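Side-chain contacts in ribonucleoside-diphosphate reductase, alpha chain (Actinobacillus ureae ATCC 25976, PDB 6DQX), which is the catalytic subunit of a class Id ribonucleotide reductase and probably reduces ribonucleoside diphosphates to deoxynucleotides: residues Y356-N361 with K491-T496; I362-F367 with I506-Q511; S430-K435 with S521-V526; D477-H482 with F497-Q502. All coordinates share one frame; numbering follows the deposited sequence.

The four contacts form a connected cluster in which all pairs of centres lie about 11 to 16 Å apart. Contacts 1 and 2 share the exit of helix 353-359, where Leu357 O probably accepts from Ile362 N at 2.9 Å. Contact 4 joins contact 1 through Gln481 NE2 and Lys491 O, also 2.9 Å apart. Contact 3 probably bonds to contact 4 twice, from Met525 N to Gln502 OE1 and from Phe497 N to Phe434 O. Between contacts 2 and 3, about 12 Å apart at their centres, Phe364 packs on Pro433 and Ala509 on Ile522. None of the four lies at the magnesium-binding His65.

Contact 1 of 4, residues Y356-N361 with K491-T496; sequences YLQANN and KEVFKT
The side-chain amide of Gln358 is gripped at both its nitrogen and its oxygen: NE2 donates to Val493 O across the contact at 3.2 Å, while OE1 accepts from Asn452 ND2. The NE2 bond is moderately bent, with an angle of 153° at the hydrogen, and the donor is tilted from the plane of the Val493 carbonyl. With the chain extended beyond CG (chi2 180°), the amide reaches past the Val493 side chain, whose CG1 lies 4.1 Å from Gln358 CG as the two slide by in opposite directions. Beyond it the same amide comes up to the Phe494 ring, NE2 being 3.5 Å from CD1; the two planes stand 52° apart, so this is an oblique approach and not a stack. The two partners of the oxygen and nitrogen together should fix the rotation of the amide about its last bond.

Asn361 meets Val493 chiefly at its other methyl, CG2. Its side chain crosses the valine at about a right angle and sets OD1 3.5 Å from CG2, an oxygen resting against a methyl group. Helix 453-461 adds to the packing, with Phe454 touching Gln358, and Leu455 and Leu458 touching Phe494.

Two helix ends therefore pack against each other here. Helix 488-493 ends at Val493, whose carbonyl is the acceptor for Gln358. Helix 353-359 ends in a Schellman motif, with Asn361 as the C-prime residue at positive phi, Asn361 N bonded to Gln358 O and Ile362 N to Leu357 O.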
loop_
_atom_site.group_PDB
_atom_site.type_symbol
_atom_site.label_atom_id
_atom_site.label_comp_id
_atom_site.label_asym_id
_atom_site.label_seq_id
_atom_site.Cartn_x
_atom_site.Cartn_y
_atom_site.Cartn_z
ATOM N N TYR A 356 33.703 28.959 -5.153
ATOM C CA TYR A 356 34.397 29.918 -4.305
ATOM C C TYR A 356 35.909 29.651 -4.292
ATOM O O TYR A 356 36.709 30.588 -4.431
ATOM C CB TYR A 356 33.830 29.900 -2.884
ATOM C CG TYR A 356 34.568 30.806 -1.945
ATOM C CD1 TYR A 356 34.349 32.171 -1.964
ATOM C CD2 TYR A 356 35.519 30.304 -1.071
ATOM C CE1 TYR A 356 35.046 33.023 -1.122
ATOM C CE2 TYR A 356 36.217 31.148 -0.219
ATOM C CZ TYR A 356 35.976 32.512 -0.256
ATOM O OH TYR A 356 36.659 33.373 0.585
ATOM N N LEU A 357 36.301 28.390 -4.123
ATOM C CA LEU A 357 37.733 28.057 -4.073
ATOM C C LEU A 357 38.412 28.408 -5.376
ATOM O O LEU A 357 39.491 29.020 -5.371
ATOM C CB LEU A 357 37.972 26.600 -3.727
ATOM C CG LEU A 357 37.513 26.214 -2.323
ATOM C CD1 LEU A 357 37.756 24.749 -2.122
ATOM C CD2 LEU A 357 38.199 27.031 -1.232
ATOM N N GLN A 358 37.768 28.078 -6.493
ATOM C CA GLN A 358 38.356 28.395 -7.806
ATOM C C GLN A 358 38.418 29.877 -8.102
ATOM O O GLN A 358 39.404 30.341 -8.705
ATOM C CB GLN A 358 37.662 27.614 -8.927
ATOM C CG GLN A 358 38.042 26.140 -8.891
ATOM C CD GLN A 358 37.363 25.337 -9.995
ATOM O OE1 GLN A 358 36.399 25.795 -10.581
ATOM N NE2 GLN A 358 37.870 24.146 -10.271
ATOM N N ALA A 359 37.430 30.641 -7.639
ATOM C CA ALA A 359 37.452 32.092 -7.817
ATOM C C ALA A 359 38.632 32.721 -7.082
ATOM O O ALA A 359 39.063 33.818 -7.445
ATOM C CB ALA A 359 36.158 32.730 -7.333
ATOM N N ASN A 360 39.096 32.056 -6.031
ATOM C CA ASN A 360 40.251 32.500 -5.230
ATOM C C ASN A 360 41.551 31.777 -5.519
ATOM O O ASN A 360 42.527 31.944 -4.783
ATOM C CB ASN A 360 39.881 32.401 -3.746
ATOM C CG ASN A 360 38.902 33.469 -3.351
ATOM O OD1 ASN A 360 39.312 34.583 -3.018
ATOM N ND2 ASN A 360 37.596 33.164 -3.422
ATOM N N ASN A 361 41.586 31.020 -6.608
ATOM C CA ASN A 361 42.735 30.250 -7.014
ATOM C C ASN A 361 43.253 29.308 -5.919
ATOM O O ASN A 361 44.450 29.177 -5.691
ATOM C CB ASN A 361 43.839 31.192 -7.505
ATOM C CG ASN A 361 44.844 30.479 -8.369
ATOM O OD1 ASN A 361 44.469 29.666 -9.213
ATOM N ND2 ASN A 361 46.125 30.777 -8.176
ATOM N N LYS A 491 47.019 23.360 -12.815
ATOM C CA LYS A 491 46.447 22.007 -12.896
ATOM C C LYS A 491 45.793 21.573 -11.574
ATOM O O LYS A 491 44.715 20.973 -11.585
ATOM C CB LYS A 491 47.502 20.971 -13.294
ATOM C CG LYS A 491 47.943 21.043 -14.746
ATOM C CD LYS A 491 48.984 19.967 -15.026
ATOM C CE LYS A 491 49.491 20.046 -16.454
ATOM N NZ LYS A 491 50.570 19.046 -16.706
ATOM N N GLU A 492 46.447 21.877 -10.454
ATOM C CA GLU A 492 45.907 21.536 -9.125
ATOM C C GLU A 492 44.546 22.201 -8.887
ATOM O O GLU A 492 43.613 21.547 -8.408
ATOM C CB GLU A 492 46.880 21.902 -7.984
ATOM C CG GLU A 492 47.845 20.795 -7.578
ATOM C CD GLU A 492 47.214 19.688 -6.736
ATOM O OE1 GLU A 492 46.112 19.868 -6.155
ATOM O OE2 GLU A 492 47.843 18.615 -6.639
ATOM N N VAL A 493 44.433 23.473 -9.248
ATOM C CA VAL A 493 43.204 24.230 -9.013
ATOM C C VAL A 493 42.023 23.661 -9.817
ATOM O O VAL A 493 40.890 23.705 -9.339
ATOM C CB VAL A 493 43.396 25.746 -9.280
ATOM C CG1 VAL A 493 42.076 26.500 -9.242
ATOM C CG2 VAL A 493 44.353 26.343 -8.250
ATOM N N PHE A 494 42.308 23.082 -10.994
ATOM C CA PHE A 494 41.270 22.553 -11.883
ATOM C C PHE A 494 41.202 21.024 -11.987
ATOM O O PHE A 494 40.629 20.492 -12.946
ATOM C CB PHE A 494 41.395 23.237 -13.262
ATOM C CG PHE A 494 41.169 24.709 -13.192
ATOM C CD1 PHE A 494 39.906 25.204 -12.975
ATOM C CD2 PHE A 494 42.236 25.606 -13.246
ATOM C CE1 PHE A 494 39.675 26.562 -12.865
ATOM C CE2 PHE A 494 42.020 26.965 -13.138
ATOM C CZ PHE A 494 40.740 27.450 -12.936
ATOM N N LYS A 495 41.741 20.309 -10.994
ATOM C CA LYS A 495 41.483 18.879 -10.885
ATOM C C LYS A 495 39.967 18.627 -10.850
ATOM O O LYS A 495 39.197 19.402 -10.252
ATOM C CB LYS A 495 42.099 18.278 -9.624
ATOM C CG LYS A 495 43.584 18.005 -9.678
ATOM C CD LYS A 495 43.990 17.331 -8.372
ATOM C CE LYS A 495 45.484 17.334 -8.170
ATOM N NZ LYS A 495 46.140 16.221 -8.873
ATOM N N THR A 496 39.563 17.542 -11.501
ATOM C CA THR A 496 38.163 17.058 -11.504
ATOM C C THR A 496 37.855 16.303 -10.212
ATOM O O THR A 496 38.767 15.904 -9.497
ATOM C CB THR A 496 37.949 16.069 -12.669
ATOM O OG1 THR A 496 38.842 14.962 -12.522
ATOM C CG2 THR A 496 38.218 16.743 -13.991
#

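Contact 2 of 4, residues I362-F367 with I506-Q511; sequences IAFDSF and IQQAAQ
In the loop that leads from helix 353-359 to the N-cap of helix 367-395, Phe364 receives the side-chain amide of Gln508, which projects from helix 502-513. The amide lies over one face of the ring with the planes 25° apart. NE2 sits 3.7 Å above the ring plane of Phe364, displaced toward the rim, and OE1 comes 3.5 Å from CZ. The ring is brought beneath the amide because CG is anti to the backbone N of Phe364 (chi1 -175°), while the glutamine chain reaches it fully extended beyond CG.

The same NE2 approaches the backbone carbonyl of Phe364 to 2.7 Å, but the bond to O is strongly bent, 119° at the hydrogen, and counts as weak. The firmer polar partner of this amide is Trp353 NE1, which donates to OE1. Trp353 and His354 also meet the Phe364 ring, the histidine edge-to-face. Next along the loop, Ser366 OG donates to Ala363 O and caps the new helix by accepting from Ala369 N.

Chemically, a buried amide is satisfied at its oxygen by an indole, makes a weak bond at its nitrogen to the Phe364 carbonyl, and spends its flat surface on an aromatic face.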
loop_
_atom_site.group_PDB
_atom_site.type_symbol
_atom_site.label_atom_id
_atom_site.label_comp_id
_atom_site.label_asym_id
_atom_site.label_seq_id
_atom_site.Cartn_x
_atom_site.Cartn_y
_atom_site.Cartn_z
ATOM N N ILE A 362 42.324 28.634 -5.252
ATOM C CA ILE A 362 42.641 27.700 -4.168
ATOM C C ILE A 362 42.281 26.316 -4.649
ATOM O O ILE A 362 41.161 26.099 -5.154
ATOM C CB ILE A 362 41.837 28.004 -2.881
ATOM C CG1 ILE A 362 42.181 29.397 -2.337
ATOM C CG2 ILE A 362 42.061 26.927 -1.833
ATOM C CD1 ILE A 362 41.240 29.962 -1.286
ATOM N N ALA A 363 43.207 25.376 -4.463
ATOM C CA ALA A 363 42.960 23.979 -4.783
ATOM C C ALA A 363 42.014 23.351 -3.756
ATOM O O ALA A 363 42.093 23.626 -2.546
ATOM C CB ALA A 363 44.260 23.213 -4.835
ATOM N N PHE A 364 41.120 22.486 -4.218
ATOM C CA PHE A 364 40.140 21.873 -3.317
ATOM C C PHE A 364 40.790 21.191 -2.120
ATOM O O PHE A 364 40.421 21.453 -0.972
ATOM C CB PHE A 364 39.288 20.858 -4.091
ATOM C CG PHE A 364 38.165 20.255 -3.285
ATOM C CD1 PHE A 364 38.379 19.152 -2.468
ATOM C CD2 PHE A 364 36.886 20.802 -3.356
ATOM C CE1 PHE A 364 37.333 18.607 -1.736
ATOM C CE2 PHE A 364 35.836 20.259 -2.615
ATOM C CZ PHE A 364 36.067 19.173 -1.813
ATOM N N ASP A 365 41.752 20.316 -2.395
ATOM C CA ASP A 365 42.485 19.593 -1.357
ATOM C C ASP A 365 43.704 20.425 -0.945
ATOM O O ASP A 365 44.789 20.209 -1.462
ATOM C CB ASP A 365 42.938 18.233 -1.901
ATOM C CG ASP A 365 43.761 17.411 -0.903
ATOM O OD1 ASP A 365 43.746 17.706 0.305
ATOM O OD2 ASP A 365 44.428 16.454 -1.357
ATOM N N SER A 366 43.502 21.374 -0.036
ATOM C CA SER A 366 44.601 22.218 0.446
ATOM C C SER A 366 44.364 22.743 1.860
ATOM O O SER A 366 43.238 22.829 2.324
ATOM C CB SER A 366 44.823 23.394 -0.509
ATOM O OG SER A 366 43.765 24.318 -0.473
ATOM N N PHE A 367 45.445 23.154 2.524
ATOM C CA PHE A 367 45.339 23.810 3.812
ATOM C C PHE A 367 44.516 25.089 3.727
ATOM O O PHE A 367 43.693 25.349 4.604
ATOM C CB PHE A 367 46.760 24.104 4.310
ATOM C CG PHE A 367 46.817 24.760 5.651
ATOM C CD1 PHE A 367 46.726 23.997 6.797
ATOM C CD2 PHE A 367 46.941 26.125 5.764
ATOM C CE1 PHE A 367 46.770 24.599 8.046
ATOM C CE2 PHE A 367 47.011 26.733 7.002
ATOM C CZ PHE A 367 46.937 25.963 8.144
ATOM N N ILE A 506 36.221 13.699 2.672
ATOM C CA ILE A 506 35.809 13.213 3.985
ATOM C C ILE A 506 36.315 14.111 5.109
ATOM O O ILE A 506 35.549 14.479 6.027
ATOM C CB ILE A 506 36.301 11.751 4.198
ATOM C CG1 ILE A 506 35.681 10.817 3.154
ATOM C CG2 ILE A 506 36.026 11.254 5.608
ATOM C CD1 ILE A 506 34.198 10.896 3.019
ATOM N N GLN A 507 37.595 14.483 5.024
ATOM C CA GLN A 507 38.172 15.363 6.040
ATOM C C GLN A 507 37.526 16.745 6.108
ATOM O O GLN A 507 37.224 17.219 7.213
ATOM C CB GLN A 507 39.690 15.462 5.878
ATOM C CG GLN A 507 40.355 14.166 6.268
ATOM C CD GLN A 507 41.854 14.146 6.045
ATOM O OE1 GLN A 507 42.412 14.981 5.323
ATOM N NE2 GLN A 507 42.494 13.147 6.618
ATOM N N GLN A 508 37.246 17.358 4.954
ATOM C CA GLN A 508 36.523 18.613 4.922
ATOM C C GLN A 508 35.117 18.504 5.497
ATOM O O GLN A 508 34.649 19.432 6.172
ATOM C CB GLN A 508 36.453 19.199 3.511
ATOM C CG GLN A 508 37.765 19.797 3.024
ATOM C CD GLN A 508 37.613 20.521 1.699
ATOM O OE1 GLN A 508 36.506 20.814 1.271
ATOM N NE2 GLN A 508 38.735 20.755 1.012
ATOM N N ALA A 509 34.443 17.386 5.210
ATOM C CA ALA A 509 33.111 17.147 5.782
ATOM C C ALA A 509 33.213 17.013 7.304
ATOM O O ALA A 509 32.417 17.610 8.051
ATOM C CB ALA A 509 32.438 15.913 5.134
ATOM N N ALA A 510 34.246 16.306 7.768
ATOM C CA ALA A 510 34.458 16.126 9.203
ATOM C C ALA A 510 34.735 17.454 9.881
ATOM O O ALA A 510 34.201 17.713 10.962
ATOM C CB ALA A 510 35.593 15.145 9.473
ATOM N N GLN A 511 35.537 18.294 9.225
ATOM C CA GLN A 511 35.902 19.591 9.768
ATOM C C GLN A 511 34.716 20.518 9.938
ATOM O O GLN A 511 34.579 21.134 10.993
ATOM C CB GLN A 511 36.979 20.248 8.920
ATOM C CG GLN A 511 37.437 21.605 9.429
ATOM C CD GLN A 511 38.243 22.405 8.408
ATOM O OE1 GLN A 511 38.133 22.209 7.189
ATOM N NE2 GLN A 511 39.078 23.319 8.920
#

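Contact 3 of 4, residues S430-K435 with S521-V526; sequences SVEPFK and SINIMV
The loop 430-435 and the segment 521-526 run in roughly the same direction, nearest at Glu432 and Asn523, whose CA atoms are 7.5 Å apart. Segment 521-526 leads into strand 524-525, which pairs in parallel with strand 549-554 in the sheet of the reductase's barrel domain, so the loop 430-435 lies against the entry to a sheet strand.

Glu432 carries the polar part of the contact. Its chain is extended beyond CG and the carboxylate is then turned (chi3 91°), presenting OE2 to Asn523 ND2 at 2.7 Å. The bond is fairly straight, 157° at the hydrogen; the amide nitrogen comes in on the syn side of OE2, somewhat out of the carboxylate plane, and the two flat groups stand 57° apart. The other ends of both groups are also engaged: Glu432 OE1 forms a salt bridge with Lys418 NZ, and Asn523 OD1 accepts from Tyr552 N of strand 549-554. The asparagine thus links the loop to the sheet, and the lysine would probably keep the carboxylate charged.

Alongside lies a small apolar touch. Val431 CG2 meets Ile522 CD1 at 3.9 Å, the two side chains crossing at about a right angle, with helix 502-513 nearby supplying Val505 and Ala509 against the isoleucine.

A water completes the polar group: it donates to Glu432 OE2 at 2.8 Å and to Ser521 O at 2.9 Å, and accepts from Asn523 N, likewise at 2.9 Å.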
loop_
_atom_site.group_PDB
_atom_site.type_symbol
_atom_site.label_atom_id
_atom_site.label_comp_id
_atom_site.label_asym_id
_atom_site.label_seq_id
_atom_site.Cartn_x
_atom_site.Cartn_y
_atom_site.Cartn_z
ATOM N N SER A 430 26.539 21.897 -4.076
ATOM C CA SER A 430 26.751 21.807 -2.623
ATOM C C SER A 430 28.215 22.010 -2.254
ATOM O O SER A 430 28.779 23.065 -2.576
ATOM C CB SER A 430 26.115 20.542 -1.968
ATOM O OG SER A 430 26.812 19.364 -2.290
ATOM N N VAL A 431 28.815 21.034 -1.582
ATOM C CA VAL A 431 30.238 21.079 -1.200
ATOM C C VAL A 431 31.065 20.146 -2.079
ATOM O O VAL A 431 32.194 19.842 -1.778
ATOM C CB VAL A 431 30.435 20.706 0.291
ATOM C CG1 VAL A 431 29.862 21.800 1.179
ATOM C CG2 VAL A 431 29.786 19.360 0.658
ATOM N N GLU A 432 30.480 19.674 -3.162
ATOM C CA GLU A 432 31.105 18.660 -3.999
ATOM C C GLU A 432 32.041 19.341 -5.011
ATOM O O GLU A 432 31.747 20.434 -5.490
ATOM C CB GLU A 432 29.964 17.914 -4.712
ATOM C CG GLU A 432 30.192 16.479 -5.091
ATOM C CD GLU A 432 28.908 15.819 -5.578
ATOM O OE1 GLU A 432 28.679 15.859 -6.783
ATOM O OE2 GLU A 432 28.121 15.288 -4.755
ATOM N N PRO A 433 33.158 18.682 -5.383
ATOM C CA PRO A 433 33.913 19.224 -6.502
ATOM C C PRO A 433 33.108 19.157 -7.795
ATOM O O PRO A 433 32.273 18.258 -7.968
ATOM C CB PRO A 433 35.134 18.285 -6.601
ATOM C CG PRO A 433 35.227 17.606 -5.269
ATOM C CD PRO A 433 33.799 17.486 -4.811
ATOM N N PHE A 434 33.345 20.107 -8.685
ATOM C CA PHE A 434 32.942 19.988 -10.075
ATOM C C PHE A 434 33.335 18.644 -10.641
ATOM O O PHE A 434 34.451 18.178 -10.427
ATOM C CB PHE A 434 33.589 21.064 -10.940
ATOM C CG PHE A 434 32.912 22.400 -10.894
ATOM C CD1 PHE A 434 31.588 22.555 -11.304
ATOM C CD2 PHE A 434 33.626 23.538 -10.527
ATOM C CE1 PHE A 434 30.985 23.799 -11.306
ATOM C CE2 PHE A 434 33.020 24.795 -10.531
ATOM C CZ PHE A 434 31.700 24.926 -10.933
ATOM N N LYS A 435 32.401 18.037 -11.374
ATOM C CA LYS A 435 32.653 16.758 -12.011
ATOM C C LYS A 435 33.828 16.922 -12.943
ATOM O O LYS A 435 34.787 16.176 -12.863
ATOM C CB LYS A 435 31.434 16.281 -12.800
ATOM C CG LYS A 435 31.627 14.891 -13.399
ATOM C CD LYS A 435 30.342 14.348 -14.021
ATOM C CE LYS A 435 29.979 15.068 -15.310
ATOM N NZ LYS A 435 29.213 14.169 -16.217
ATOM N N SER A 521 25.092 15.634 2.784
ATOM C CA SER A 521 25.059 14.615 1.713
ATOM C C SER A 521 26.401 14.559 1.042
ATOM O O SER A 521 26.743 15.456 0.277
ATOM C CB SER A 521 23.982 14.937 0.668
ATOM O OG SER A 521 22.765 15.155 1.334
ATOM N N ILE A 522 27.160 13.527 1.353
ATOM C CA ILE A 522 28.515 13.410 0.908
ATOM C C ILE A 522 28.644 12.211 -0.020
ATOM O O ILE A 522 28.559 11.048 0.417
ATOM C CB ILE A 522 29.479 13.309 2.097
ATOM C CG1 ILE A 522 29.376 14.586 2.946
ATOM C CG2 ILE A 522 30.903 12.980 1.623
ATOM C CD1 ILE A 522 29.897 15.878 2.300
ATOM N N ASN A 523 28.891 12.542 -1.272
ATOM C CA ASN A 523 29.256 11.569 -2.319
ATOM C C ASN A 523 30.767 11.437 -2.412
ATOM O O ASN A 523 31.500 12.368 -2.101
ATOM C CB ASN A 523 28.710 12.029 -3.679
ATOM C CG ASN A 523 27.187 12.015 -3.742
ATOM O OD1 ASN A 523 26.565 11.083 -3.254
ATOM N ND2 ASN A 523 26.591 13.040 -4.362
ATOM N N ILE A 524 31.231 10.273 -2.858
ATOM C CA ILE A 524 32.644 10.095 -3.196
ATOM C C ILE A 524 32.692 9.426 -4.568
ATOM O O ILE A 524 31.692 8.854 -5.027
ATOM C CB ILE A 524 33.428 9.260 -2.157
ATOM C CG1 ILE A 524 32.863 7.849 -2.003
ATOM C CG2 ILE A 524 33.444 9.949 -0.794
ATOM C CD1 ILE A 524 33.764 6.936 -1.193
ATOM N N MET A 525 33.853 9.517 -5.201
ATOM C CA MET A 525 34.066 8.967 -6.526
ATOM C C MET A 525 35.334 8.147 -6.481
ATOM O O MET A 525 36.402 8.657 -6.100
ATOM C CB MET A 525 34.170 10.080 -7.552
ATOM C CG MET A 525 34.039 9.577 -8.980
ATOM S SD MET A 525 34.020 10.927 -10.160
ATOM C CE MET A 525 32.284 11.393 -10.198
ATOM N N VAL A 526 35.216 6.888 -6.894
ATOM C CA VAL A 526 36.246 5.887 -6.679
ATOM C C VAL A 526 36.451 5.090 -7.979
ATOM O O VAL A 526 35.480 4.671 -8.621
ATOM C CB VAL A 526 35.845 4.959 -5.515
ATOM C CG1 VAL A 526 36.892 3.880 -5.272
ATOM C CG2 VAL A 526 35.622 5.772 -4.238
HETATM O O HOH W 1 28.532 15.318 -2.034
#

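Contact 4 of 4, residues D477-H482 with F497-Q502; sequences DGSVQH and FSEISQ
Glu499 lays its carboxylate against the CG of Gln481 and the hydroxyl of Ser479, bridging the loop before helix 488-493 and the one after it. Ser479 OG donates to Glu499 OE2 over a short 2.5 Å, on the syn lone pair of that oxygen. Gln481 slides past in the opposite direction, its CG 3.3 Å from OE2 and its amide plane turned 74° from the carboxylate. A bend at chi2 (-54°) folds the glutamine so that NE2 points to Lys491 O, its strongest polar partner.

The serine hydroxyl also serves its own loop. Its oxygen accepts from Gln481 N at 3.1 Å, almost straight at 170°, which makes an ST turn and holds OG where it faces the glutamate.

A water links the other carboxylate oxygen to the same loop: it donates to Glu499 OE1 at 2.7 Å and accepts from Val480 N and from Gln481 NE2, the latter at 3.0 Å. Thr496 N donates to OE1 as well.

Three donors therefore converge on the carboxylate, one on OE2 and two on OE1, a setting that would favour its ionised form although no cation is among them.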
loop_
_atom_site.group_PDB
_atom_site.type_symbol
_atom_site.label_atom_id
_atom_site.label_comp_id
_atom_site.label_asym_id
_atom_site.label_seq_id
_atom_site.Cartn_x
_atom_site.Cartn_y
_atom_site.Cartn_z
ATOM N N ASP A 477 37.813 13.644 -20.607
ATOM C CA ASP A 477 36.793 13.580 -19.545
ATOM C C ASP A 477 36.737 14.875 -18.712
ATOM O O ASP A 477 36.495 14.842 -17.510
ATOM C CB ASP A 477 37.029 12.357 -18.638
ATOM C CG ASP A 477 37.218 11.062 -19.428
ATOM O OD1 ASP A 477 36.348 10.748 -20.264
ATOM O OD2 ASP A 477 38.236 10.363 -19.209
ATOM N N GLY A 478 36.970 16.001 -19.380
ATOM C CA GLY A 478 37.003 17.326 -18.766
ATOM C C GLY A 478 38.214 17.668 -17.914
ATOM O O GLY A 478 38.167 18.633 -17.150
ATOM N N SER A 479 39.294 16.901 -18.065
ATOM C CA SER A 479 40.537 17.107 -17.311
ATOM C C SER A 479 41.460 18.066 -18.054
ATOM O O SER A 479 41.411 18.136 -19.282
ATOM C CB SER A 479 41.242 15.771 -17.097
ATOM O OG SER A 479 42.505 15.935 -16.473
ATOM N N VAL A 480 42.307 18.778 -17.301
ATOM C CA VAL A 480 43.397 19.593 -17.855
ATOM C C VAL A 480 44.777 19.067 -17.466
ATOM O O VAL A 480 45.777 19.717 -17.761
ATOM C CB VAL A 480 43.285 21.093 -17.433
ATOM C CG1 VAL A 480 41.978 21.681 -17.909
ATOM C CG2 VAL A 480 43.432 21.283 -15.929
ATOM N N GLN A 481 44.847 17.898 -16.818
ATOM C CA GLN A 481 46.113 17.397 -16.269
ATOM C C GLN A 481 47.112 17.044 -17.380
ATOM O O GLN A 481 48.338 17.122 -17.176
ATOM C CB GLN A 481 45.889 16.185 -15.339
ATOM C CG GLN A 481 44.956 16.442 -14.145
ATOM C CD GLN A 481 45.382 17.632 -13.312
ATOM O OE1 GLN A 481 46.472 17.628 -12.749
ATOM N NE2 GLN A 481 44.548 18.666 -13.257
ATOM N N HIS A 482 46.578 16.668 -18.544
ATOM C CA HIS A 482 47.391 16.401 -19.744
ATOM C C HIS A 482 48.076 17.644 -20.362
ATOM O O HIS A 482 49.054 17.486 -21.089
ATOM C CB HIS A 482 46.534 15.697 -20.812
ATOM C CG HIS A 482 45.485 16.577 -21.418
ATOM N ND1 HIS A 482 44.253 16.784 -20.833
ATOM C CD2 HIS A 482 45.488 17.314 -22.556
ATOM C CE1 HIS A 482 43.544 17.610 -21.584
ATOM N NE2 HIS A 482 44.272 17.949 -22.634
ATOM N N PHE A 497 36.574 16.055 -9.937
ATOM C CA PHE A 497 36.138 15.252 -8.768
ATOM C C PHE A 497 36.927 13.924 -8.723
ATOM O O PHE A 497 37.474 13.539 -7.681
ATOM C CB PHE A 497 34.624 14.984 -8.868
ATOM C CG PHE A 497 33.948 14.482 -7.600
ATOM C CD1 PHE A 497 34.629 14.158 -6.421
ATOM C CD2 PHE A 497 32.563 14.316 -7.613
ATOM C CE1 PHE A 497 33.943 13.709 -5.297
ATOM C CE2 PHE A 497 31.877 13.855 -6.494
ATOM C CZ PHE A 497 32.563 13.547 -5.331
ATOM N N SER A 498 37.010 13.238 -9.865
ATOM C CA SER A 498 37.732 11.957 -9.950
ATOM C C SER A 498 39.245 12.046 -9.625
ATOM O O SER A 498 39.833 11.090 -9.115
ATOM C CB SER A 498 37.531 11.320 -11.336
ATOM O OG SER A 498 38.097 12.115 -12.354
ATOM N N GLU A 499 39.857 13.182 -9.922
ATOM C CA GLU A 499 41.290 13.411 -9.679
ATOM C C GLU A 499 41.626 13.884 -8.259
ATOM O O GLU A 499 42.798 13.929 -7.869
ATOM C CB GLU A 499 41.810 14.428 -10.706
ATOM C CG GLU A 499 41.844 13.870 -12.132
ATOM C CD GLU A 499 41.943 14.937 -13.226
ATOM O OE1 GLU A 499 41.639 16.135 -12.979
ATOM O OE2 GLU A 499 42.298 14.557 -14.371
ATOM N N ILE A 500 40.603 14.267 -7.495
ATOM C CA ILE A 500 40.772 14.827 -6.161
ATOM C C ILE A 500 40.860 13.706 -5.127
ATOM O O ILE A 500 40.257 12.639 -5.282
ATOM C CB ILE A 500 39.639 15.863 -5.869
ATOM C CG1 ILE A 500 39.903 17.142 -6.663
ATOM C CG2 ILE A 500 39.541 16.208 -4.386
ATOM C CD1 ILE A 500 38.741 18.094 -6.813
ATOM N N SER A 501 41.649 13.945 -4.082
ATOM C CA SER A 501 41.728 13.062 -2.935
ATOM C C SER A 501 40.364 12.910 -2.280
ATOM O O SER A 501 39.784 13.896 -1.825
ATOM C CB SER A 501 42.677 13.636 -1.875
ATOM O OG SER A 501 42.579 12.875 -0.681
ATOM N N GLN A 502 39.862 11.686 -2.240
ATOM C CA GLN A 502 38.569 11.416 -1.600
ATOM C C GLN A 502 38.693 11.484 -0.089
ATOM O O GLN A 502 37.705 11.801 0.607
ATOM C CB GLN A 502 37.989 10.077 -2.058
ATOM C CG GLN A 502 37.861 9.991 -3.570
ATOM C CD GLN A 502 36.961 11.082 -4.135
ATOM O OE1 GLN A 502 35.768 11.142 -3.802
ATOM N NE2 GLN A 502 37.506 11.926 -5.013
HETATM O O HOH W 2 41.821 18.383 -14.490
#